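Long-range contacts in SnoaL-like domain-containing protein (Kribbella flavida, PDB 4LMI), which is of unknown function but has a SnoaL-like domain of the NTF2 clan and is putatively related to ketosteroid isomerases, whose curved sheet typically lines a small-molecule pocket: residues L92-F97 with V108-E114; V81-L85 with E132-F136. All coordinates share one frame; numbering follows the deposited sequence. Where two conformers were deposited one is given.

Contact 1 (L92-F97 with V108-E114); sequences LVGVVF and VTDFWPE
V95 pairs with F111, and F97 with T109, as antiparallel hydrogen-bonded pairs, each closed by two backbone bonds, with the two strand segments running at 161° to each other. They form one β-hairpin, strands 90-101 and 104-111, in the middle of the curved sheet of an NTF2-like fold. V95 N reaches F111 O at 2.9 Å. V96 and D110 form the non-hydrogen-bonded pair between them.

Side chains alternate between the two faces. V95, F97, T109 and F111 share the face turned to the second subunit. There, F111 CE2 meets the F97 ring at its edge, 3.7 Å from F97 CE2. R71 of the second subunit makes a cation-pi contact with F97.

V96, V108 and D110 lie on the other face, against helix 6-22 and strand 37-41. D110 lies alongside V96, with OD1 3.4 Å from V96 CG2. Its OD2 accepts a bond from W112 NE1 at 3.0 Å, met from 40° above the carboxylate plane. Y39 OH also hydrogen-bonds this oxygen, so two bonds grip OD2. W112 CG lies beside its own backbone N (chi1 -63°), which turns the indole back over the neighbouring strand. W112 CE3 comes within 3.3 Å of G94 CA, where there is no side chain to block it.

Beyond the paired strands, P113 CD packs 3.1 Å from V93 O. At the opposite end a water donates to F97 O and also hydrogen-bonds T109 OG1 at 3.0 Å.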
loop_
_atom_site.group_PDB
_atom_site.type_symbol
_atom_site.label_atom_id
_atom_site.label_comp_id
_atom_site.label_asym_id
_atom_site.label_seq_id
_atom_site.Cartn_x
_atom_site.Cartn_y
_atom_site.Cartn_z
ATOM N N LEU B 92 11.529 8.543 -1.211
ATOM C CA LEU B 92 10.099 8.299 -1.353
ATOM C C LEU B 92 9.769 6.858 -1.003
ATOM O O LEU B 92 10.654 6.006 -0.951
ATOM C CB LEU B 92 9.686 8.543 -2.804
ATOM C CG LEU B 92 9.280 9.950 -3.222
ATOM C CD1 LEU B 92 10.024 10.347 -4.481
ATOM C CD2 LEU B 92 7.775 10.024 -3.426
ATOM N N VAL B 93 8.487 6.593 -0.773
ATOM C CA VAL B 93 8.002 5.224 -0.623
ATOM C C VAL B 93 6.919 4.979 -1.670
ATOM O O VAL B 93 6.090 5.851 -1.949
ATOM C CB VAL B 93 7.492 4.928 0.807
ATOM C CG1 VAL B 93 6.757 3.594 0.872
ATOM C CG2 VAL B 93 8.654 4.929 1.792
ATOM N N GLY B 94 6.962 3.805 -2.282
ATOM C CA GLY B 94 5.899 3.386 -3.180
ATOM C C GLY B 94 5.184 2.196 -2.590
ATOM O O GLY B 94 5.800 1.361 -1.936
ATOM N N VAL B 95 3.874 2.146 -2.791
ATOM C CA VAL B 95 3.097 0.968 -2.464
ATOM C C VAL B 95 2.328 0.657 -3.731
ATOM O O VAL B 95 1.559 1.488 -4.218
ATOM C CB VAL B 95 2.125 1.176 -1.287
ATOM C CG1 VAL B 95 1.375 -0.119 -1.012
ATOM C CG2 VAL B 95 2.867 1.628 -0.034
ATOM N N VAL B 96 2.559 -0.537 -4.260
ATOM C CA VAL B 96 2.053 -0.922 -5.573
ATOM C C VAL B 96 1.201 -2.180 -5.458
ATOM O O VAL B 96 1.641 -3.181 -4.886
ATOM C CB VAL B 96 3.217 -1.188 -6.556
ATOM C CG1 VAL B 96 2.688 -1.619 -7.918
ATOM C CG2 VAL B 96 4.098 0.048 -6.702
ATOM N N PHE B 97 -0.012 -2.129 -6.005
ATOM C CA PHE B 97 -0.861 -3.313 -6.085
ATOM C C PHE B 97 -0.824 -3.868 -7.492
ATOM O O PHE B 97 -1.028 -3.131 -8.460
ATOM C CB PHE B 97 -2.299 -3.004 -5.674
ATOM C CG PHE B 97 -2.445 -2.649 -4.219
ATOM C CD1 PHE B 97 -2.567 -3.646 -3.252
ATOM C CD2 PHE B 97 -2.449 -1.318 -3.812
ATOM C CE1 PHE B 97 -2.696 -3.319 -1.911
ATOM C CE2 PHE B 97 -2.579 -0.984 -2.468
ATOM C CZ PHE B 97 -2.701 -1.985 -1.516
ATOM N N VAL B 108 -1.755 -2.591 -12.633
ATOM C CA VAL B 108 -0.757 -1.994 -11.744
ATOM C C VAL B 108 -1.413 -0.754 -11.161
ATOM O O VAL B 108 -1.883 0.094 -11.907
ATOM C CB VAL B 108 0.530 -1.583 -12.510
ATOM C CG1 VAL B 108 1.528 -0.877 -11.595
ATOM C CG2 VAL B 108 1.189 -2.785 -13.176
ATOM N N THR B 109 -1.470 -0.658 -9.836
ATOM C CA THR B 109 -1.971 0.550 -9.187
ATOM C C THR B 109 -0.894 1.047 -8.237
ATOM O O THR B 109 -0.557 0.364 -7.266
ATOM C CB THR B 109 -3.315 0.297 -8.466
ATOM O OG1 THR B 109 -4.268 -0.184 -9.419
ATOM C CG2 THR B 109 -3.864 1.576 -7.847
ATOM N N ASP B 110 -0.355 2.227 -8.555
ATOM C CA ASP B 110 0.783 2.835 -7.861
ATOM C C ASP B 110 0.301 3.876 -6.869
ATOM O O ASP B 110 -0.525 4.727 -7.219
ATOM C CB ASP B 110 1.671 3.581 -8.868
ATOM C CG ASP B 110 2.806 2.735 -9.443
ATOM O OD1 ASP B 110 2.745 1.487 -9.435
ATOM O OD2 ASP B 110 3.775 3.354 -9.945
ATOM N N PHE B 111 0.833 3.814 -5.649
ATOM C CA PHE B 111 0.723 4.892 -4.668
ATOM C C PHE B 111 2.122 5.368 -4.313
ATOM O O PHE B 111 3.027 4.549 -4.120
ATOM C CB PHE B 111 0.024 4.407 -3.395
ATOM C CG PHE B 111 -1.416 4.041 -3.595
ATOM C CD1 PHE B 111 -2.405 5.027 -3.571
ATOM C CD2 PHE B 111 -1.790 2.712 -3.802
ATOM C CE1 PHE B 111 -3.741 4.695 -3.751
ATOM C CE2 PHE B 111 -3.127 2.375 -3.983
ATOM C CZ PHE B 111 -4.102 3.370 -3.959
ATOM N N TRP B 112 2.296 6.686 -4.224
ATOM C CA TRP B 112 3.585 7.271 -3.857
ATOM C C TRP B 112 3.430 8.208 -2.696
ATOM O O TRP B 112 3.425 9.425 -2.879
ATOM C CB TRP B 112 4.225 7.950 -5.068
ATOM C CG TRP B 112 4.518 6.933 -6.137
ATOM C CD1 TRP B 112 3.771 6.649 -7.277
ATOM C CD2 TRP B 112 5.623 5.970 -6.152
ATOM N NE1 TRP B 112 4.340 5.620 -7.989
ATOM C CE2 TRP B 112 5.451 5.166 -7.368
ATOM C CE3 TRP B 112 6.707 5.711 -5.319
ATOM C CZ2 TRP B 112 6.342 4.157 -7.715
ATOM C CZ3 TRP B 112 7.592 4.687 -5.676
ATOM C CH2 TRP B 112 7.412 3.931 -6.846
ATOM N N PRO B 113 3.274 7.650 -1.476
ATOM C CA PRO B 113 3.109 8.509 -0.308
ATOM C C PRO B 113 4.367 9.324 -0.067
ATOM O O PRO B 113 5.480 8.819 -0.261
ATOM C CB PRO B 113 2.882 7.515 0.839
ATOM C CG PRO B 113 3.428 6.212 0.350
ATOM C CD PRO B 113 3.173 6.221 -1.124
ATOM N N GLU B 114 4.176 10.581 0.317
ATOM C CA GLU B 114 5.283 11.487 0.635
ATOM C C GLU B 114 5.186 11.938 2.081
ATOM O O GLU B 114 4.106 11.905 2.669
ATOM C CB GLU B 114 5.265 12.701 -0.296
ATOM C CG GLU B 114 5.451 12.325 -1.755
ATOM C CD GLU B 114 5.522 13.515 -2.679
ATOM O OE1 GLU B 114 4.481 14.166 -2.893
ATOM O OE2 GLU B 114 6.620 13.784 -3.208
HETATM O O HOH W 1 -3.862 -3.122 -9.411
#

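Contact 2 (V81-L85 with E132-F136)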
loop_
_atom_site.group_PDB
_atom_site.type_symbol
_atom_site.label_atom_id
_atom_site.label_comp_id
_atom_site.label_asym_id
_atom_site.label_seq_id
_atom_site.Cartn_x
_atom_site.Cartn_y
_atom_site.Cartn_z
ATOM N N VAL B 81 3.229 -4.551 -2.922
ATOM C CA VAL B 81 4.671 -4.410 -2.792
ATOM C C VAL B 81 4.970 -2.991 -2.341
ATOM O O VAL B 81 4.468 -2.029 -2.926
ATOM C CB VAL B 81 5.383 -4.689 -4.135
ATOM C CG1 VAL B 81 6.897 -4.612 -3.980
ATOM C CG2 VAL B 81 4.968 -6.043 -4.714
ATOM N N SER B 82 5.761 -2.855 -1.283
ATOM C CA SER B 82 6.278 -1.542 -0.933
ATOM C C SER B 82 7.731 -1.463 -1.360
ATOM O O SER B 82 8.456 -2.462 -1.319
ATOM C CB SER B 82 6.114 -1.225 0.558
ATOM O OG SER B 82 6.827 -2.145 1.356
ATOM N N VAL B 83 8.132 -0.277 -1.804
ATOM C CA VAL B 83 9.502 -0.019 -2.220
ATOM C C VAL B 83 10.011 1.276 -1.596
ATOM O O VAL B 83 9.238 2.223 -1.374
ATOM C CB VAL B 83 9.650 0.059 -3.767
ATOM C CG1 VAL B 83 9.225 -1.247 -4.430
ATOM C CG2 VAL B 83 8.857 1.232 -4.345
ATOM N N ASN B 84 11.303 1.302 -1.281
ATOM C CA ASN B 84 11.990 2.562 -1.048
ATOM C C ASN B 84 12.504 3.085 -2.375
ATOM O O ASN B 84 13.249 2.406 -3.073
ATOM C CB ASN B 84 13.130 2.410 -0.036
ATOM C CG ASN B 84 12.632 2.332 1.395
ATOM O OD1 ASN B 84 11.510 2.755 1.709
ATOM N ND2 ASN B 84 13.462 1.792 2.275
ATOM N N LEU B 85 12.069 4.287 -2.728
ATOM C CA LEU B 85 12.476 4.921 -3.967
ATOM C C LEU B 85 13.367 6.121 -3.680
ATOM O O LEU B 85 13.045 6.954 -2.832
ATOM C CB LEU B 85 11.247 5.367 -4.763
ATOM C CG LEU B 85 11.470 6.099 -6.090
ATOM C CD1 LEU B 85 12.003 5.167 -7.164
ATOM C CD2 LEU B 85 10.189 6.766 -6.561
ATOM N N GLU B 132 10.985 2.079 10.793
ATOM C CA GLU B 132 11.954 0.988 10.732
ATOM C C GLU B 132 12.397 0.632 9.300
ATOM O O GLU B 132 13.595 0.599 9.011
ATOM C CB GLU B 132 11.401 -0.244 11.454
ATOM C CG GLU B 132 12.443 -1.303 11.781
ATOM C CD GLU B 132 11.833 -2.592 12.298
ATOM O OE1 GLU B 132 10.617 -2.805 12.106
ATOM O OE2 GLU B 132 12.572 -3.401 12.896
ATOM N N LEU B 133 11.434 0.385 8.413
ATOM C CA LEU B 133 11.729 -0.112 7.058
ATOM C C LEU B 133 11.621 0.954 5.970
ATOM O O LEU B 133 12.309 0.880 4.947
ATOM C CB LEU B 133 10.792 -1.273 6.691
ATOM C CG LEU B 133 10.733 -2.553 7.528
ATOM C CD1 LEU B 133 9.668 -3.482 6.955
ATOM C CD2 LEU B 133 12.083 -3.257 7.587
ATOM N N ASP B 134 10.749 1.931 6.197
ATOM C CA ASP B 134 10.330 2.871 5.160
ATOM C C ASP B 134 11.087 4.191 5.256
ATOM O O ASP B 134 11.033 4.877 6.283
ATOM C CB ASP B 134 8.817 3.087 5.253
ATOM C CG ASP B 134 8.045 1.773 5.282
ATOM O OD1 ASP B 134 7.939 1.116 4.221
ATOM O OD2 ASP B 134 7.557 1.391 6.368
ATOM N N ARG B 135 11.777 4.546 4.173
ATOM C CA ARG B 135 12.731 5.655 4.186
ATOM C C ARG B 135 12.224 6.923 3.498
ATOM O O ARG B 135 12.078 6.971 2.278
ATOM C CB ARG B 135 14.075 5.219 3.575
ATOM C CG ARG B 135 14.790 4.096 4.321
ATOM C CD ARG B 135 15.707 4.598 5.441
ATOM N NE ARG B 135 14.987 5.303 6.507
ATOM C CZ ARG B 135 14.292 4.715 7.483
ATOM N NH1 ARG B 135 13.678 5.463 8.391
ATOM N NH2 ARG B 135 14.198 3.387 7.558
ATOM N N PHE B 136 11.950 7.946 4.300
ATOM C CA PHE B 136 11.671 9.281 3.781
ATOM C C PHE B 136 12.869 10.179 4.095
ATOM O O PHE B 136 12.982 11.295 3.585
ATOM C CB PHE B 136 10.372 9.833 4.377
ATOM C CG PHE B 136 9.138 9.072 3.957
ATOM C CD1 PHE B 136 8.695 7.973 4.688
ATOM C CD2 PHE B 136 8.414 9.456 2.832
ATOM C CE1 PHE B 136 7.558 7.270 4.301
ATOM C CE2 PHE B 136 7.277 8.757 2.442
ATOM C CZ PHE B 136 6.847 7.662 3.180
HETATM O O HOH W 2 9.271 0.943 1.794
#
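The N84 amide meets R135 N above its carbonyl plane and L133 O in its own amide plane, at ND2. The guanidinium of R135 is turned 66° from this amide and has E132 C at its edge.

N84 uses both ends of its amide. ND2 gives a bond of 3.0 Å to L133 O, aligned with that carbonyl's plane. OD1 accepts R135 N at 3.1 Å, a straight N-H approach that does not fall on a lone pair. A water donates to N84 OD1 and to D134 OD1, 2.9 and 2.8 Å away. These bonds fix the amide's rotation. R135 CG packs 3.4 Å from N84 ND2. Its chain then bends at chi2 and chi3, taking the guanidinium back to A131 O and G137 O.

Were N84 an alanine, L133 O and R135 N would probably lose the amide that pairs with them, and a gap would open beside R135 CG.

D134 OD1 forms a salt bridge with R71 of the same chain, and S82 OG bonds T70. The segment 81-85 belongs to strand 78-87, between strands 65-75 and 90-101. V81 and V83 rest on F18 of helix 6-22, while the C-terminal loop lies over N84 and V93.

Overall arrangement
Contacts 1 and 2 have centres about 10 Å apart, and both reach the same sheet, in which strands 78-87 and 90-101 are neighbours. L92 N to L85 O at 2.7 Å and V96 N to V81 O at 2.8 Å are probable hydrogen bonds between them. W112 CZ3 also packs 3.4 Å from L85 CD2. The W112 side chain lies about 4 Å from a bound HEPES molecule, probably from the crystallisation liquor, which may mark a pocket. No catalytic residue is established here. Both contacts also reach the second subunit: V95 meets its counterpart there, and E132 forms a salt bridge with R107 of that subunit.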